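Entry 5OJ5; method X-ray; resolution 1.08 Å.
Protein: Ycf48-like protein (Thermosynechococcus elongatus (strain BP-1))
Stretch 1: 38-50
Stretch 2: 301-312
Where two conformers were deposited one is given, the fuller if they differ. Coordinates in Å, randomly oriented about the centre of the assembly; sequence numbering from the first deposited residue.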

# COMPACT_ATOMS: atom_id res chain seq x y z
N ALA A 38 -5.72 28.66 3.05
CA ALA A 38 -5.06 27.55 3.73
C ALA A 38 -6.02 26.81 4.67
O ALA A 38 -7.14 27.25 4.94
CB ALA A 38 -3.81 28.03 4.47
N ILE A 39 -5.58 25.64 5.12
CA ILE A 39 -6.25 24.95 6.21
C ILE A 39 -5.37 25.07 7.44
O ILE A 39 -4.19 25.45 7.32
CB ILE A 39 -6.57 23.50 5.85
CG1 ILE A 39 -5.29 22.66 5.67
CG2 ILE A 39 -7.43 23.46 4.60
CD1 ILE A 39 -5.61 21.21 5.50
N PRO A 40 -5.91 24.81 8.64
CA PRO A 40 -5.08 24.96 9.83
C PRO A 40 -3.90 24.00 9.80
O PRO A 40 -3.98 22.92 9.22
CB PRO A 40 -6.05 24.64 10.99
CG PRO A 40 -7.40 24.82 10.43
CD PRO A 40 -7.30 24.42 8.98
N ALA A 41 -2.82 24.44 10.43
CA ALA A 41 -1.63 23.62 10.60
C ALA A 41 -1.77 22.76 11.84
O ALA A 41 -2.09 23.28 12.91
CB ALA A 41 -0.40 24.51 10.75
N LEU A 42 -1.43 21.48 11.70
CA LEU A 42 -1.41 20.57 12.83
C LEU A 42 -0.46 21.07 13.90
O LEU A 42 0.57 21.68 13.61
CB LEU A 42 -0.91 19.21 12.30
CG LEU A 42 -1.24 17.90 13.00
CD1 LEU A 42 -2.74 17.71 13.11
CD2 LEU A 42 -0.57 16.78 12.21
N ASP A 43 -0.78 20.74 15.15
CA ASP A 43 -0.01 21.18 16.31
C ASP A 43 1.24 20.36 16.59
O ASP A 43 2.12 20.84 17.32
CB ASP A 43 -0.88 21.20 17.57
CG ASP A 43 -1.79 22.39 17.64
OD1 ASP A 43 -1.63 23.33 16.83
OD2 ASP A 43 -2.65 22.40 18.55
N TYR A 44 1.34 19.15 16.04
CA TYR A 44 2.51 18.31 16.29
C TYR A 44 2.79 17.52 15.03
O TYR A 44 1.86 17.00 14.41
CB TYR A 44 2.27 17.32 17.44
CG TYR A 44 3.38 16.23 17.60
CD1 TYR A 44 4.68 16.55 18.01
CD2 TYR A 44 3.13 14.90 17.28
CE1 TYR A 44 5.67 15.56 18.14
CE2 TYR A 44 4.11 13.91 17.40
CZ TYR A 44 5.37 14.26 17.81
OH TYR A 44 6.35 13.29 17.93
N ASN A 45 4.05 17.46 14.64
CA ASN A 45 4.45 16.65 13.50
C ASN A 45 5.07 15.36 14.01
O ASN A 45 6.21 15.40 14.52
CB ASN A 45 5.47 17.39 12.66
CG ASN A 45 6.10 16.43 11.65
OD1 ASN A 45 5.41 15.54 11.10
ND2 ASN A 45 7.40 16.53 11.46
N PRO A 46 4.42 14.20 13.87
CA PRO A 46 4.97 12.94 14.36
C PRO A 46 5.91 12.28 13.36
O PRO A 46 6.48 11.23 13.65
CB PRO A 46 3.72 12.08 14.55
CG PRO A 46 2.77 12.56 13.48
CD PRO A 46 3.04 14.03 13.35
N TRP A 47 6.11 12.84 12.19
CA TRP A 47 6.82 12.14 11.13
C TRP A 47 8.26 12.60 11.05
O TRP A 47 8.54 13.78 10.83
CB TRP A 47 6.10 12.36 9.81
CG TRP A 47 4.74 11.75 9.78
CD1 TRP A 47 3.54 12.41 9.89
CD2 TRP A 47 4.41 10.37 9.65
NE1 TRP A 47 2.50 11.54 9.84
CE2 TRP A 47 2.99 10.27 9.69
CE3 TRP A 47 5.16 9.21 9.47
CZ2 TRP A 47 2.32 9.05 9.54
CZ3 TRP A 47 4.50 8.00 9.32
CH2 TRP A 47 3.09 7.93 9.36
N GLU A 48 9.17 11.68 11.19
CA GLU A 48 10.59 11.98 11.02
C GLU A 48 11.07 11.47 9.66
O GLU A 48 10.83 10.32 9.30
CB GLU A 48 11.38 11.35 12.15
CG GLU A 48 11.55 9.87 12.23
CD GLU A 48 12.72 9.49 13.13
OE1 GLU A 48 13.24 8.36 12.96
OE2 GLU A 48 13.15 10.32 14.00
N ALA A 49 11.76 12.30 8.91
CA ALA A 49 12.26 11.92 7.60
C ALA A 49 13.56 11.13 7.74
O ALA A 49 14.44 11.51 8.50
CB ALA A 49 12.50 13.14 6.72
N ILE A 50 13.64 10.03 7.04
CA ILE A 50 14.80 9.14 6.97
C ILE A 50 15.19 9.04 5.51
O ILE A 50 14.35 8.88 4.62
CB ILE A 50 14.45 7.74 7.54
CG1 ILE A 50 14.18 7.81 9.05
CG2 ILE A 50 15.58 6.72 7.22
CD1 ILE A 50 13.62 6.55 9.65
N THR A 301 -12.81 16.79 8.69
CA THR A 301 -12.03 18.00 8.58
C THR A 301 -10.57 17.68 8.73
O THR A 301 -10.18 16.69 9.36
CB THR A 301 -12.40 19.07 9.58
OG1 THR A 301 -12.06 18.65 10.90
CG2 THR A 301 -13.90 19.36 9.52
N TRP A 302 -9.76 18.51 8.12
CA TRP A 302 -8.36 18.19 7.92
C TRP A 302 -7.49 19.36 8.33
O TRP A 302 -7.86 20.53 8.20
CB TRP A 302 -8.11 17.89 6.42
CG TRP A 302 -8.84 16.63 6.00
CD1 TRP A 302 -10.14 16.54 5.58
CD2 TRP A 302 -8.32 15.29 6.02
NE1 TRP A 302 -10.44 15.22 5.33
CE2 TRP A 302 -9.36 14.44 5.61
CE3 TRP A 302 -7.10 14.73 6.39
CZ2 TRP A 302 -9.19 13.07 5.51
CZ3 TRP A 302 -6.94 13.37 6.30
CH2 TRP A 302 -7.98 12.55 5.86
N GLN A 303 -6.30 19.02 8.77
CA GLN A 303 -5.27 19.98 9.06
C GLN A 303 -4.01 19.50 8.35
O GLN A 303 -3.84 18.30 8.08
CB GLN A 303 -5.04 20.09 10.57
CG GLN A 303 -6.27 20.68 11.28
CD GLN A 303 -6.10 20.91 12.77
OE1 GLN A 303 -5.15 20.42 13.38
NE2 GLN A 303 -7.00 21.73 13.36
N GLN A 304 -3.14 20.43 8.04
CA GLN A 304 -1.96 20.11 7.26
C GLN A 304 -0.74 19.95 8.16
O GLN A 304 -0.53 20.75 9.07
CB GLN A 304 -1.67 21.17 6.20
CG GLN A 304 -0.46 20.84 5.37
CD GLN A 304 -0.39 21.61 4.09
OE1 GLN A 304 -1.03 22.65 3.94
NE2 GLN A 304 0.40 21.11 3.15
N ASP A 305 0.08 18.93 7.89
CA ASP A 305 1.39 18.80 8.53
C ASP A 305 2.37 19.65 7.74
O ASP A 305 2.90 19.22 6.71
CB ASP A 305 1.80 17.34 8.57
CG ASP A 305 3.07 17.12 9.35
OD1 ASP A 305 3.90 18.02 9.46
OD2 ASP A 305 3.24 15.97 9.84
N VAL A 306 2.58 20.88 8.21
CA VAL A 306 3.33 21.82 7.40
C VAL A 306 4.82 21.50 7.41
O VAL A 306 5.54 21.92 6.49
CB VAL A 306 3.07 23.30 7.79
CG1 VAL A 306 1.57 23.62 7.53
CG2 VAL A 306 3.47 23.58 9.24
N ASP A 307 5.32 20.81 8.45
CA ASP A 307 6.76 20.58 8.51
C ASP A 307 7.23 19.74 7.36
O ASP A 307 8.34 19.94 6.88
CB ASP A 307 7.16 19.88 9.80
CG ASP A 307 6.85 20.72 10.99
OD1 ASP A 307 7.70 21.46 11.49
OD2 ASP A 307 5.66 20.71 11.35
N VAL A 308 6.39 18.81 6.90
CA VAL A 308 6.89 17.92 5.87
C VAL A 308 6.77 18.52 4.49
O VAL A 308 7.23 17.89 3.52
CB VAL A 308 6.26 16.51 5.93
CG1 VAL A 308 6.49 15.86 7.27
CG2 VAL A 308 4.81 16.58 5.59
N LYS A 309 6.17 19.72 4.36
CA LYS A 309 6.14 20.39 3.07
C LYS A 309 7.55 20.65 2.56
O LYS A 309 7.74 20.81 1.36
CB LYS A 309 5.45 21.76 3.16
CG LYS A 309 3.96 21.71 3.31
CD LYS A 309 3.31 23.09 3.42
CE LYS A 309 3.38 23.88 2.11
NZ LYS A 309 2.61 25.16 2.20
N LYS A 310 8.53 20.69 3.46
CA LYS A 310 9.91 20.91 3.08
C LYS A 310 10.57 19.68 2.47
O LYS A 310 11.67 19.81 1.95
CB LYS A 310 10.67 21.39 4.31
CG LYS A 310 10.20 22.74 4.86
CD LYS A 310 10.69 22.98 6.28
CE LYS A 310 12.22 22.88 6.32
NZ LYS A 310 12.57 21.50 6.71
N VAL A 311 9.94 18.50 2.52
CA VAL A 311 10.56 17.26 2.04
C VAL A 311 10.34 17.16 0.53
O VAL A 311 9.17 17.10 0.10
CB VAL A 311 10.01 16.02 2.77
CG1 VAL A 311 10.65 14.70 2.25
CG2 VAL A 311 10.19 16.13 4.28
N PRO A 312 11.40 17.07 -0.29
CA PRO A 312 11.20 17.08 -1.77
C PRO A 312 10.75 15.72 -2.30
O PRO A 312 11.52 15.00 -2.95
CB PRO A 312 12.59 17.46 -2.29
CG PRO A 312 13.52 16.88 -1.30
CD PRO A 312 12.84 17.05 0.06
O HOH W 1 -3.50 19.63 15.76

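Residues 38-50 and 301-312, far apart in sequence, run side by side and bury 652 Å² between them, both sides summed. A single beta bridge, A41 with Q304 (CA-CA 4.9 Å), pins the backbones: Q304 N donates to P40 O at 2.9 Å, L42 N donates to Q304 O at 2.9 Å, and both bonds are nearly straight. Before the bridge, I39 points toward the partner; its methyl CD1 is the bump, lying over the W302-Q304 backbone, 3.6 Å from W302 O and 3.6 Å from Q304 N, and it reaches W302 CB at 4.3 Å. Q303 lies along P40 and L42, with OE1 3.6 Å from L42 CD1, and water 1 links that OE1 to D43 N, accepting from the amide and donating to the carboxamide. A41 CB makes an apolar contact with V306 CG1 at 3.9 Å. Farther on, N45 turns toward the other stretch and sits among D305, D307 and V308: N45 OD1 and D305 OD2 are 2.5 Å apart, N45 CB lies 3.6 Å from D307 OD2, and N45 OD1 lies 4.0 Å from V308 CG1. N45 and W47 exchange two hydrogen bonds: W47 N donates to N45 OD1 (3.0 Å) and N45 ND2 to W47 O (3.0 Å). D305 OD2 also sits at the W47 ring edge, 3.6 Å from W47 CD1. Apolar V308 CG1 packs against W47 CB at 4.3 Å.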